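Local coordinates for protein acetylene hydratase (PDB 2E7Z) that hydrates acetylene to acetaldehyde, using a tungsten ion held by two molybdopterin guanine dinucleotides and carrying one [4Fe-4S] cluster, at residues A416-Y420 / A421-N425; A393-T396 / A397-T400; Q441-T444 / P445-L449; G682-E685 / T686-G690. One frame throughout, in Å; residues are numbered along the deposited sequence. Where two conformers were deposited one is given.

Interaction 1. Residues A416-Y420 / A421-N425. With MGD (2-amino-5,6-dimercapto-7-methyl-3,7,8a,9-tetrahydro-8-oxa-1,3,9,10-tetraaza-anthracen-4-one guanosine dinucleotide), chain E.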
loop_
_atom_site.group_PDB
_atom_site.type_symbol
_atom_site.label_atom_id
_atom_site.label_comp_id
_atom_site.label_asym_id
_atom_site.label_seq_id
_atom_site.Cartn_x
_atom_site.Cartn_y
_atom_site.Cartn_z
ATOM N N ALA A 416 11.087 -6.370 3.282
ATOM C CA ALA A 416 10.946 -6.723 1.871
ATOM C C ALA A 416 10.869 -8.216 1.585
ATOM O O ALA A 416 10.114 -8.645 0.707
ATOM C CB ALA A 416 12.073 -6.065 1.030
ATOM N N LEU A 417 11.609 -9.032 2.337
ATOM C CA LEU A 417 11.512 -10.474 2.157
ATOM C C LEU A 417 10.047 -10.933 2.160
ATOM O O LEU A 417 9.675 -11.849 1.430
ATOM C CB LEU A 417 12.312 -11.198 3.258
ATOM C CG LEU A 417 12.175 -12.710 3.232
ATOM C CD1 LEU A 417 12.811 -13.328 1.992
ATOM C CD2 LEU A 417 12.820 -13.266 4.504
ATOM N N MET A 418 9.249 -10.323 3.036
ATOM C CA MET A 418 7.892 -10.786 3.314
ATOM C C MET A 418 6.808 -9.889 2.738
ATOM O O MET A 418 5.618 -10.129 3.002
ATOM C CB MET A 418 7.691 -10.894 4.848
ATOM C CG MET A 418 8.426 -12.083 5.504
ATOM S SD MET A 418 8.419 -12.074 7.321
ATOM C CE MET A 418 6.694 -11.752 7.758
ATOM N N GLY A 419 7.212 -8.872 1.964
ATOM C CA GLY A 419 6.312 -7.763 1.641
ATOM C C GLY A 419 5.762 -7.799 0.237
ATOM O O GLY A 419 5.081 -6.853 -0.193
ATOM N N TYR A 420 6.041 -8.876 -0.504
ATOM C CA TYR A 420 5.601 -8.991 -1.899
ATOM C C TYR A 420 4.976 -10.379 -2.097
ATOM O O TYR A 420 4.235 -10.832 -1.239
ATOM C CB TYR A 420 6.755 -8.664 -2.868
ATOM C CG TYR A 420 7.315 -7.269 -2.657
ATOM C CD1 TYR A 420 8.344 -7.037 -1.726
ATOM C CD2 TYR A 420 6.799 -6.175 -3.370
ATOM C CE1 TYR A 420 8.848 -5.752 -1.509
ATOM C CE2 TYR A 420 7.330 -4.886 -3.182
ATOM C CZ TYR A 420 8.348 -4.693 -2.257
ATOM O OH TYR A 420 8.821 -3.432 -2.089
ATOM N N ALA A 421 5.198 -11.011 -3.242
ATOM C CA ALA A 421 4.813 -12.398 -3.445
ATOM C C ALA A 421 6.087 -13.254 -3.492
ATOM O O ALA A 421 7.183 -12.773 -3.177
ATOM C CB ALA A 421 3.999 -12.532 -4.720
ATOM N N ASN A 422 5.944 -14.534 -3.850
ATOM C CA ASN A 422 7.079 -15.403 -4.172
ATOM C C ASN A 422 8.275 -15.148 -3.228
ATOM O O ASN A 422 9.365 -14.751 -3.670
ATOM C CB ASN A 422 7.446 -15.261 -5.656
ATOM C CG ASN A 422 8.386 -16.377 -6.123
ATOM O OD1 ASN A 422 8.762 -17.272 -5.343
ATOM N ND2 ASN A 422 8.774 -16.316 -7.386
ATOM N N GLN A 423 8.048 -15.391 -1.943
ATOM C CA GLN A 423 9.036 -15.125 -0.928
ATOM C C GLN A 423 10.312 -15.917 -1.159
ATOM O O GLN A 423 11.391 -15.443 -0.839
ATOM C CB GLN A 423 8.445 -15.425 0.439
ATOM C CG GLN A 423 9.375 -15.118 1.612
ATOM C CD GLN A 423 8.595 -15.132 2.903
ATOM O OE1 GLN A 423 7.503 -14.581 2.958
ATOM N NE2 GLN A 423 9.158 -15.736 3.945
ATOM N N GLN A 424 10.196 -17.121 -1.712
ATOM C CA GLN A 424 11.397 -17.914 -1.984
ATOM C C GLN A 424 12.321 -17.160 -2.968
ATOM O O GLN A 424 13.552 -17.227 -2.859
ATOM C CB GLN A 424 10.983 -19.281 -2.529
ATOM C CG GLN A 424 10.000 -20.021 -1.668
ATOM C CD GLN A 424 8.476 -19.780 -1.951
ATOM O OE1 GLN A 424 8.001 -18.709 -2.416
ATOM N NE2 GLN A 424 7.706 -20.801 -1.630
ATOM N N ASN A 425 11.741 -16.487 -3.959
ATOM C CA ASN A 425 12.538 -15.794 -4.947
ATOM C C ASN A 425 13.113 -14.513 -4.338
ATOM O O ASN A 425 14.216 -14.111 -4.669
ATOM C CB ASN A 425 11.715 -15.493 -6.204
ATOM C CG ASN A 425 12.569 -15.144 -7.351
ATOM O OD1 ASN A 425 13.570 -15.830 -7.622
ATOM N ND2 ASN A 425 12.191 -14.078 -8.058
HETATM P PB MGD E . 6.183 -4.485 6.436
HETATM O O1B MGD E . 6.474 -5.383 5.259
HETATM O O2B MGD E . 5.681 -5.066 7.706
HETATM O O3B MGD E . 5.133 -3.337 6.048
HETATM O O3A MGD E . 4.292 -2.830 3.736
HETATM P PA MGD E . 5.168 -2.186 4.928
HETATM O O1A MGD E . 4.477 -1.015 5.560
HETATM O O2A MGD E . 6.548 -2.027 4.365
HETATM O "O5'" MGD E . 7.554 -3.686 6.724
HETATM C "C5'" MGD E . 7.508 -2.488 7.480
HETATM C "C4'" MGD E . 8.826 -2.408 8.225
HETATM O "O4'" MGD E . 8.936 -1.075 8.748
HETATM C "C3'" MGD E . 8.887 -3.295 9.464
HETATM O "O3'" MGD E . 10.034 -4.155 9.364
HETATM C "C2'" MGD E . 8.984 -2.346 10.678
HETATM O "O2'" MGD E . 9.792 -2.800 11.782
HETATM C "C1'" MGD E . 9.592 -1.127 10.036
HETATM N N9 MGD E . 9.275 0.168 10.658
HETATM C C8 MGD E . 8.091 0.566 11.186
HETATM N N7 MGD E . 8.147 1.851 11.568
HETATM C C5 MGD E . 9.367 2.309 11.211
HETATM C C6 MGD E . 10.093 3.564 11.304
HETATM O O6 MGD E . 9.570 4.581 11.805
HETATM N N1 MGD E . 11.333 3.572 10.785
HETATM C C2 MGD E . 11.967 2.514 10.292
HETATM N N2 MGD E . 13.230 2.668 9.800
HETATM N N3 MGD E . 11.366 1.332 10.184
HETATM C C4 MGD E . 10.095 1.204 10.618
HETATM C C10 MGD E . 2.874 -2.672 3.793
HETATM C C11 MGD E . 2.343 -3.024 2.420
HETATM O O11 MGD E . 2.580 -4.421 2.262
HETATM C C12 MGD E . 0.868 -2.712 2.337
HETATM S S12 MGD E . 0.350 -1.137 2.757
HETATM C C13 MGD E . -0.007 -3.626 1.888
HETATM S S13 MGD E . -1.688 -3.355 1.899
HETATM C C14 MGD E . 0.413 -4.964 1.361
HETATM N N15 MGD E . 0.037 -6.049 2.254
HETATM C C16 MGD E . 0.502 -7.271 1.865
HETATM C C17 MGD E . -0.197 -8.539 2.111
HETATM O O17 MGD E . -1.301 -8.552 2.700
HETATM N N18 MGD E . 0.386 -9.672 1.671
HETATM C C19 MGD E . 1.576 -9.694 1.019
HETATM N N19 MGD E . 2.112 -10.863 0.609
HETATM N N20 MGD E . 2.274 -8.574 0.788
HETATM C C21 MGD E . 1.793 -7.382 1.163
HETATM N N22 MGD E . 2.490 -6.276 0.894
HETATM C C23 MGD E . 1.930 -4.959 1.114
HETATM O O HOH W 1 7.657 -11.329 -0.560
#

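Interaction 2. Residues A393-T396 / A397-T400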
loop_
_atom_site.group_PDB
_atom_site.type_symbol
_atom_site.label_atom_id
_atom_site.label_comp_id
_atom_site.label_asym_id
_atom_site.label_seq_id
_atom_site.Cartn_x
_atom_site.Cartn_y
_atom_site.Cartn_z
ATOM N N ALA A 393 10.103 -8.305 -11.378
ATOM C CA ALA A 393 11.286 -8.029 -12.199
ATOM C C ALA A 393 12.503 -7.716 -11.327
ATOM O O ALA A 393 13.628 -8.139 -11.640
ATOM C CB ALA A 393 11.037 -6.889 -13.170
ATOM N N LEU A 394 12.278 -6.956 -10.253
ATOM C CA LEU A 394 13.405 -6.571 -9.408
ATOM C C LEU A 394 14.028 -7.796 -8.718
ATOM O O LEU A 394 15.251 -7.997 -8.770
ATOM C CB LEU A 394 12.959 -5.542 -8.380
ATOM C CG LEU A 394 14.059 -5.104 -7.414
ATOM C CD1 LEU A 394 15.283 -4.455 -8.166
ATOM C CD2 LEU A 394 13.459 -4.170 -6.388
ATOM N N PHE A 395 13.192 -8.608 -8.056
ATOM C CA PHE A 395 13.737 -9.776 -7.363
ATOM C C PHE A 395 14.303 -10.779 -8.348
ATOM O O PHE A 395 15.282 -11.442 -8.098
ATOM C CB PHE A 395 12.699 -10.412 -6.429
ATOM C CG PHE A 395 12.424 -9.588 -5.204
ATOM C CD1 PHE A 395 13.411 -9.388 -4.237
ATOM C CD2 PHE A 395 11.181 -9.002 -5.021
ATOM C CE1 PHE A 395 13.141 -8.621 -3.107
ATOM C CE2 PHE A 395 10.886 -8.234 -3.916
ATOM C CZ PHE A 395 11.871 -8.041 -2.948
ATOM N N THR A 396 13.703 -10.858 -9.531
ATOM C CA THR A 396 14.249 -11.757 -10.549
ATOM C C THR A 396 15.617 -11.294 -11.034
ATOM O O THR A 396 16.512 -12.109 -11.225
ATOM C CB THR A 396 13.255 -11.916 -11.706
ATOM O OG1 THR A 396 12.094 -12.572 -11.194
ATOM C CG2 THR A 396 13.828 -12.744 -12.826
ATOM N N ALA A 397 15.809 -9.986 -11.170
ATOM C CA ALA A 397 17.125 -9.494 -11.594
ATOM C C ALA A 397 18.129 -9.739 -10.485
ATOM O O ALA A 397 19.260 -10.137 -10.727
ATOM C CB ALA A 397 17.050 -8.018 -11.938
ATOM N N MET A 398 17.692 -9.506 -9.255
ATOM C CA MET A 398 18.537 -9.826 -8.093
ATOM C C MET A 398 18.977 -11.294 -8.081
ATOM O O MET A 398 20.165 -11.600 -7.887
ATOM C CB MET A 398 17.825 -9.470 -6.789
ATOM C CG MET A 398 17.680 -7.965 -6.620
ATOM S SD MET A 398 16.445 -7.536 -5.358
ATOM C CE MET A 398 17.301 -8.091 -3.846
ATOM N N ALA A 399 18.030 -12.188 -8.345
ATOM C CA ALA A 399 18.250 -13.629 -8.254
ATOM C C ALA A 399 19.014 -14.210 -9.443
ATOM O O ALA A 399 19.859 -15.081 -9.286
ATOM C CB ALA A 399 16.892 -14.352 -8.116
ATOM N N THR A 400 18.683 -13.748 -10.652
ATOM C CA THR A 400 19.184 -14.392 -11.885
ATOM C C THR A 400 20.194 -13.560 -12.661
ATOM O O THR A 400 20.808 -14.070 -13.588
ATOM C CB THR A 400 18.047 -14.728 -12.887
ATOM O OG1 THR A 400 17.476 -13.511 -13.379
ATOM C CG2 THR A 400 16.978 -15.618 -12.212
#

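Interaction 3. Residues Q441-T444 / P445-L449. With MGD (2-amino-5,6-dimercapto-7-methyl-3,7,8a,9-tetrahydro-8-oxa-1,3,9,10-tetraaza-anthracen-4-one guanosine dinucleotide), chain E.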
loop_
_atom_site.group_PDB
_atom_site.type_symbol
_atom_site.label_atom_id
_atom_site.label_comp_id
_atom_site.label_asym_id
_atom_site.label_seq_id
_atom_site.Cartn_x
_atom_site.Cartn_y
_atom_site.Cartn_z
ATOM N N GLN A 441 13.667 -0.813 12.749
ATOM C CA GLN A 441 13.621 -0.735 14.222
ATOM C C GLN A 441 13.964 -2.056 14.887
ATOM O O GLN A 441 14.277 -2.073 16.079
ATOM C CB GLN A 441 12.225 -0.268 14.637
ATOM C CG GLN A 441 11.949 1.191 14.242
ATOM C CD GLN A 441 10.542 1.706 14.528
ATOM O OE1 GLN A 441 10.320 2.934 14.473
ATOM N NE2 GLN A 441 9.597 0.826 14.792
ATOM N N PHE A 442 13.895 -3.154 14.143
ATOM C CA PHE A 442 14.122 -4.489 14.701
ATOM C C PHE A 442 14.932 -5.355 13.757
ATOM O O PHE A 442 15.059 -5.033 12.558
ATOM C CB PHE A 442 12.766 -5.131 15.019
ATOM C CG PHE A 442 12.026 -4.409 16.123
ATOM C CD1 PHE A 442 12.337 -4.674 17.459
ATOM C CD2 PHE A 442 11.099 -3.423 15.839
ATOM C CE1 PHE A 442 11.699 -3.977 18.489
ATOM C CE2 PHE A 442 10.455 -2.715 16.849
ATOM C CZ PHE A 442 10.786 -2.992 18.188
ATOM N N MET A 443 15.464 -6.457 14.290
ATOM C CA MET A 443 16.152 -7.457 13.497
ATOM C C MET A 443 15.099 -8.317 12.771
ATOM O O MET A 443 14.859 -9.470 13.102
ATOM C CB MET A 443 17.103 -8.273 14.390
ATOM C CG MET A 443 18.022 -9.241 13.664
ATOM S SD MET A 443 19.105 -8.531 12.361
ATOM C CE MET A 443 20.332 -7.647 13.317
ATOM N N THR A 444 14.471 -7.722 11.770
ATOM C CA THR A 444 13.441 -8.377 10.995
ATOM C C THR A 444 14.051 -9.488 10.134
ATOM O O THR A 444 15.266 -9.581 9.988
ATOM C CB THR A 444 12.750 -7.377 10.058
ATOM O OG1 THR A 444 13.712 -6.985 9.077
ATOM C CG2 THR A 444 12.248 -6.181 10.832
ATOM N N PRO A 445 13.201 -10.352 9.557
ATOM C CA PRO A 445 13.721 -11.357 8.662
ATOM C C PRO A 445 14.562 -10.764 7.524
ATOM O O PRO A 445 15.555 -11.340 7.135
ATOM C CB PRO A 445 12.457 -12.070 8.169
ATOM C CG PRO A 445 11.488 -11.956 9.384
ATOM C CD PRO A 445 11.766 -10.557 9.879
ATOM N N THR A 446 14.163 -9.597 7.013
ATOM C CA THR A 446 14.967 -8.901 6.004
ATOM C C THR A 446 16.289 -8.385 6.590
ATOM O O THR A 446 17.339 -8.548 5.989
ATOM C CB THR A 446 14.155 -7.738 5.407
ATOM O OG1 THR A 446 12.982 -8.292 4.828
ATOM C CG2 THR A 446 14.959 -7.060 4.333
ATOM N N ALA A 447 16.240 -7.784 7.780
ATOM C CA ALA A 447 17.456 -7.278 8.417
ATOM C C ALA A 447 18.450 -8.425 8.673
ATOM O O ALA A 447 19.665 -8.249 8.589
ATOM C CB ALA A 447 17.109 -6.573 9.721
ATOM N N GLN A 448 17.904 -9.615 8.908
ATOM C CA GLN A 448 18.754 -10.777 9.178
ATOM C C GLN A 448 19.648 -11.145 8.011
ATOM O O GLN A 448 20.673 -11.807 8.143
ATOM C CB GLN A 448 17.875 -11.949 9.516
ATOM C CG GLN A 448 17.355 -11.798 10.956
ATOM C CD GLN A 448 16.371 -12.878 11.352
ATOM O OE1 GLN A 448 16.500 -14.033 10.928
ATOM N NE2 GLN A 448 15.383 -12.509 12.177
ATOM N N LEU A 449 19.228 -10.682 6.829
ATOM C CA LEU A 449 19.918 -10.913 5.549
ATOM C C LEU A 449 20.817 -9.758 5.143
ATOM O O LEU A 449 21.399 -9.768 4.051
ATOM C CB LEU A 449 18.880 -11.225 4.452
ATOM C CG LEU A 449 18.220 -12.605 4.601
ATOM C CD1 LEU A 449 16.827 -12.684 3.976
ATOM C CD2 LEU A 449 19.116 -13.708 4.069
HETATM P PB MGD E . 6.183 -4.485 6.436
HETATM O O1B MGD E . 6.474 -5.383 5.259
HETATM O O2B MGD E . 5.681 -5.066 7.706
HETATM O O3B MGD E . 5.133 -3.337 6.048
HETATM O O3A MGD E . 4.292 -2.830 3.736
HETATM P PA MGD E . 5.168 -2.186 4.928
HETATM O O1A MGD E . 4.477 -1.015 5.560
HETATM O O2A MGD E . 6.548 -2.027 4.365
HETATM O "O5'" MGD E . 7.554 -3.686 6.724
HETATM C "C5'" MGD E . 7.508 -2.488 7.480
HETATM C "C4'" MGD E . 8.826 -2.408 8.225
HETATM O "O4'" MGD E . 8.936 -1.075 8.748
HETATM C "C3'" MGD E . 8.887 -3.295 9.464
HETATM O "O3'" MGD E . 10.034 -4.155 9.364
HETATM C "C2'" MGD E . 8.984 -2.346 10.678
HETATM O "O2'" MGD E . 9.792 -2.800 11.782
HETATM C "C1'" MGD E . 9.592 -1.127 10.036
HETATM N N9 MGD E . 9.275 0.168 10.658
HETATM C C8 MGD E . 8.091 0.566 11.186
HETATM N N7 MGD E . 8.147 1.851 11.568
HETATM C C5 MGD E . 9.367 2.309 11.211
HETATM C C6 MGD E . 10.093 3.564 11.304
HETATM O O6 MGD E . 9.570 4.581 11.805
HETATM N N1 MGD E . 11.333 3.572 10.785
HETATM C C2 MGD E . 11.967 2.514 10.292
HETATM N N2 MGD E . 13.230 2.668 9.800
HETATM N N3 MGD E . 11.366 1.332 10.184
HETATM C C4 MGD E . 10.095 1.204 10.618
HETATM C C10 MGD E . 2.874 -2.672 3.793
HETATM C C11 MGD E . 2.343 -3.024 2.420
HETATM O O11 MGD E . 2.580 -4.421 2.262
HETATM C C12 MGD E . 0.868 -2.712 2.337
HETATM S S12 MGD E . 0.350 -1.137 2.757
HETATM C C13 MGD E . -0.007 -3.626 1.888
HETATM S S13 MGD E . -1.688 -3.355 1.899
HETATM C C14 MGD E . 0.413 -4.964 1.361
HETATM N N15 MGD E . 0.037 -6.049 2.254
HETATM C C16 MGD E . 0.502 -7.271 1.865
HETATM C C17 MGD E . -0.197 -8.539 2.111
HETATM O O17 MGD E . -1.301 -8.552 2.700
HETATM N N18 MGD E . 0.386 -9.672 1.671
HETATM C C19 MGD E . 1.576 -9.694 1.019
HETATM N N19 MGD E . 2.112 -10.863 0.609
HETATM N N20 MGD E . 2.274 -8.574 0.788
HETATM C C21 MGD E . 1.793 -7.382 1.163
HETATM N N22 MGD E . 2.490 -6.276 0.894
HETATM C C23 MGD E . 1.930 -4.959 1.114
#

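Interaction 4. Residues G682-E685 / T686-G690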
loop_
_atom_site.group_PDB
_atom_site.type_symbol
_atom_site.label_atom_id
_atom_site.label_comp_id
_atom_site.label_asym_id
_atom_site.label_seq_id
_atom_site.Cartn_x
_atom_site.Cartn_y
_atom_site.Cartn_z
ATOM N N GLY A 682 17.396 -15.850 14.877
ATOM C CA GLY A 682 17.334 -15.563 13.441
ATOM C C GLY A 682 18.186 -16.541 12.647
ATOM O O GLY A 682 18.770 -17.497 13.204
ATOM N N GLY A 683 18.308 -16.254 11.361
ATOM C CA GLY A 683 19.096 -17.069 10.464
ATOM C C GLY A 683 18.256 -18.132 9.768
ATOM O O GLY A 683 17.081 -18.344 10.105
ATOM N N PRO A 684 18.872 -18.846 8.818
ATOM C CA PRO A 684 18.128 -19.779 7.981
ATOM C C PRO A 684 17.601 -21.006 8.720
ATOM O O PRO A 684 16.587 -21.580 8.312
ATOM C CB PRO A 684 19.156 -20.184 6.909
ATOM C CG PRO A 684 20.484 -19.970 7.568
ATOM C CD PRO A 684 20.292 -18.753 8.419
ATOM N N GLU A 685 18.258 -21.400 9.809
ATOM C CA GLU A 685 17.816 -22.608 10.516
ATOM C C GLU A 685 16.401 -22.505 11.110
ATOM O O GLU A 685 15.698 -23.521 11.234
ATOM C CB GLU A 685 18.819 -23.003 11.601
ATOM C CG GLU A 685 20.091 -23.605 11.048
ATOM C CD GLU A 685 21.012 -24.090 12.153
ATOM O OE1 GLU A 685 21.613 -23.234 12.844
ATOM O OE2 GLU A 685 21.132 -25.322 12.342
ATOM N N THR A 686 15.973 -21.284 11.440
ATOM C CA THR A 686 14.611 -21.048 11.903
ATOM C C THR A 686 13.731 -20.458 10.771
ATOM O O THR A 686 12.623 -19.976 11.040
ATOM C CB THR A 686 14.588 -20.092 13.109
ATOM O OG1 THR A 686 15.164 -18.835 12.727
ATOM C CG2 THR A 686 15.390 -20.652 14.298
ATOM N N GLY A 687 14.203 -20.498 9.518
ATOM C CA GLY A 687 13.488 -19.853 8.415
ATOM C C GLY A 687 13.391 -18.358 8.651
ATOM O O GLY A 687 12.358 -17.763 8.389
ATOM N N PHE A 688 14.451 -17.772 9.206
ATOM C CA PHE A 688 14.523 -16.351 9.541
ATOM C C PHE A 688 13.419 -15.982 10.511
ATOM O O PHE A 688 12.516 -15.176 10.233
ATOM C CB PHE A 688 14.570 -15.494 8.259
ATOM C CG PHE A 688 15.728 -15.858 7.397
ATOM C CD1 PHE A 688 16.996 -15.410 7.721
ATOM C CD2 PHE A 688 15.578 -16.746 6.330
ATOM C CE1 PHE A 688 18.109 -15.811 6.984
ATOM C CE2 PHE A 688 16.681 -17.145 5.591
ATOM C CZ PHE A 688 17.937 -16.669 5.888
ATOM N N SER A 689 13.513 -16.636 11.669
ATOM C CA SER A 689 12.593 -16.407 12.783
ATOM C C SER A 689 11.152 -16.649 12.335
ATOM O O SER A 689 10.235 -15.897 12.689
ATOM C CB SER A 689 12.770 -15.014 13.393
ATOM O OG SER A 689 14.113 -14.798 13.783
ATOM N N GLY A 690 10.957 -17.726 11.576
ATOM C CA GLY A 690 9.619 -18.131 11.172
ATOM C C GLY A 690 9.059 -17.511 9.908
ATOM O O GLY A 690 7.986 -17.904 9.464
#

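Interaction 1. Residues A416-Y420 / A421-N425
Leu417 and Gln423 face each other where the chain doubles back ahead of helix 423-431, their CA atoms 6.1 Å apart and no direct hydrogen bond joining 416-420 to 421-425. A water spans the bend instead: it donates to Leu417 O at 2.9 Å and to Ala421 O at 3.0 Å, and accepts from Tyr420 N. The aliphatic part of Gln423 packs on Leu417. With CG anti to the backbone N (chi1 -177°), its chain runs back over the loop; CG settles 3.3 Å from Leu417 O, and the two side chains cross at about a right angle, with Leu417 CD1 against CG. Farther out the Gln423 amide lies alongside Met418, whose CG is 3.7 Å from OE1. The Tyr420 ring leads away from the bend; Ala416 O lies in plane at its edge, and Tyr420 OH is hydrogen-bonded to Ser106 OG. Folded this way, the loop turns two carbonyls to the pterin: N22 of MGD donates to Gly419 O at 2.9 Å, nearly straight (169°), and N19 to Tyr420 O at 2.8 Å. Such main-chain recognition of the pterin belongs to the W-bis-MGD site of this DMSO reductase family enzyme.

Interaction 2. Residues A393-T396 / A397-T400
Met398 SD sits against two side chains of the preceding turn, 3.7 Å from Phe395 CD1 and 4.0 Å from Leu394 CG. Toward the phenyl group this is a Met-aromatic contact of oblique geometry, the sulfur 4.7 Å from the ring centroid and 50° off its normal. The two side chains run side by side in the same direction, while Leu394 slants across the thioether. A bend at chi3 (69°) turns CE back to the ring, where it also meets CD1.

Beneath this layer lies the backbone of helix 391-400, whose i to i+4 bonds set the spacing; the one from Met398 N to Leu394 O is 2.9 Å long. At the last turn Thr396 O accepts twice, from Thr400 N at 2.8 Å and from Thr400 OG1 at 2.7 Å, the two donors arriving from opposite faces of the carbonyl plane. The hydroxyl stands well above that plane, and OG1 is also hydrogen-bonded to Lys402 N just past the helix. Farther out, Phe409 of strand 408-412 touches both Leu394 and Met398, and Tyr420 meets the Phe395 ring edge-to-face. The chemistry is thus divided: Leu394 and Met398 pack on the strand while the Phe395 ring turns to Tyr420 and helix 423-431, and at the polar end Thr400 supplies Thr396 O with both an N-H and a hydroxyl donor.

Interaction 3. Residues Q441-T444 / P445-L449
Thr444 and Ala447 are joined because chi1 of Thr444 (68°) sets OG1 between its own backbone N and carbonyl carbon, facing the turn that follows. There it accepts from Ala447 N at 3.0 Å with an N-H...O angle of 165°, an ST motif at the start of the helical turn 445-448. The same torsion places CG2 anti to the carbonyl carbon, on the cofactor side, 3.3 Å from O3' of the MGD ribose. Just before it, Met443 is the centre of an inverse gamma turn.

The turn is closed a second time by Gln448, whose N donates to Thr444 O at 2.9 Å. Its extended side chain reaches back along the loop, CG passing 3.2 Å from that same oxygen, and NE2 donates to Met443 O at 3.2 Å; the bond is almost straight (171°), although the donor stands above the carbonyl plane. OE1 of the same amide is hydrogen-bonded to Gly683 N. In one of two modelled conformers Met443 lies against Ala447 and Gln448. Upstream, Gln441 lies by the guanine and belongs to its binding site. At the edge of the Phe442 ring, near its plane, comes the ribose hydroxyl O2' of MGD.

Interaction 4. Residues G682-E685 / T686-G690
Phe688 closes over the peptide between Gly683 and Pro684. From CB, chi1 of -58° puts CG anti to its own carbonyl carbon, and CG begins the approach at 3.9 Å from Gly683 O. CD1 then lies over Gly683 C, and CE1 reaches Pro684 N at 3.6 Å. At the far end CZ meets Pro684 CA and touches CB at 3.9 Å, while CE2 returns past CA. One ring face therefore rests on the flat peptide link, offset toward the rim, and Pro684 CA makes a CH-pi contact over that face, 4.0 Å from the centroid and 20° off the normal.

This is the loop between strand 668-671 and helix 691-694, in the molybdopterin dinucleotide binding domain. Its backbone makes a tight reversal, with bonds from Gly683 on, that includes the short 3-10 segment 684-685. Phe688 N donates to Gly683 O at 2.8 Å and Gly687 N to Pro684 O at 2.9 Å. Thr686 OG1 carries the turn onward as an ST motif, accepting from Ser689 N at 2.9 Å; it is also hydrogen-bonded to Glu681 O, which ties the turn to its own entry. Positive phi runs from Gly687 through Gly690, the N-cap residue of helix 691-694. Ser689 OG approaches Gly682 CA at 3.3 Å and is hydrogen-bonded to Gln448 NE2 and to Glu681 O. Leu449 packs beside Phe688 from the neighbouring loop.

How the interactions relate
Interactions 1 and 3 meet the same MGD at different points: 416-420 hydrogen-bonds the pterin, and 441-444 lies against the ribose and guanine. They are also joined directly, Thr446 OG1 lying 2.9 Å from Leu417 N in a probable hydrogen bond, with Met418 packed on Pro445. Interaction 2 stands behind interaction 1, Phe395 CE2 coming 3.6 Å from Tyr420 CD1; Phe395 itself is about 10 Å from MGD by side chain. Interaction 4 belongs to the molybdopterin dinucleotide binding domain and meets interaction 3 through Gln448, whose NE2 is 3.1 Å from Ser689 OG. The tungsten is about 12 Å from the Tyr420 side chain.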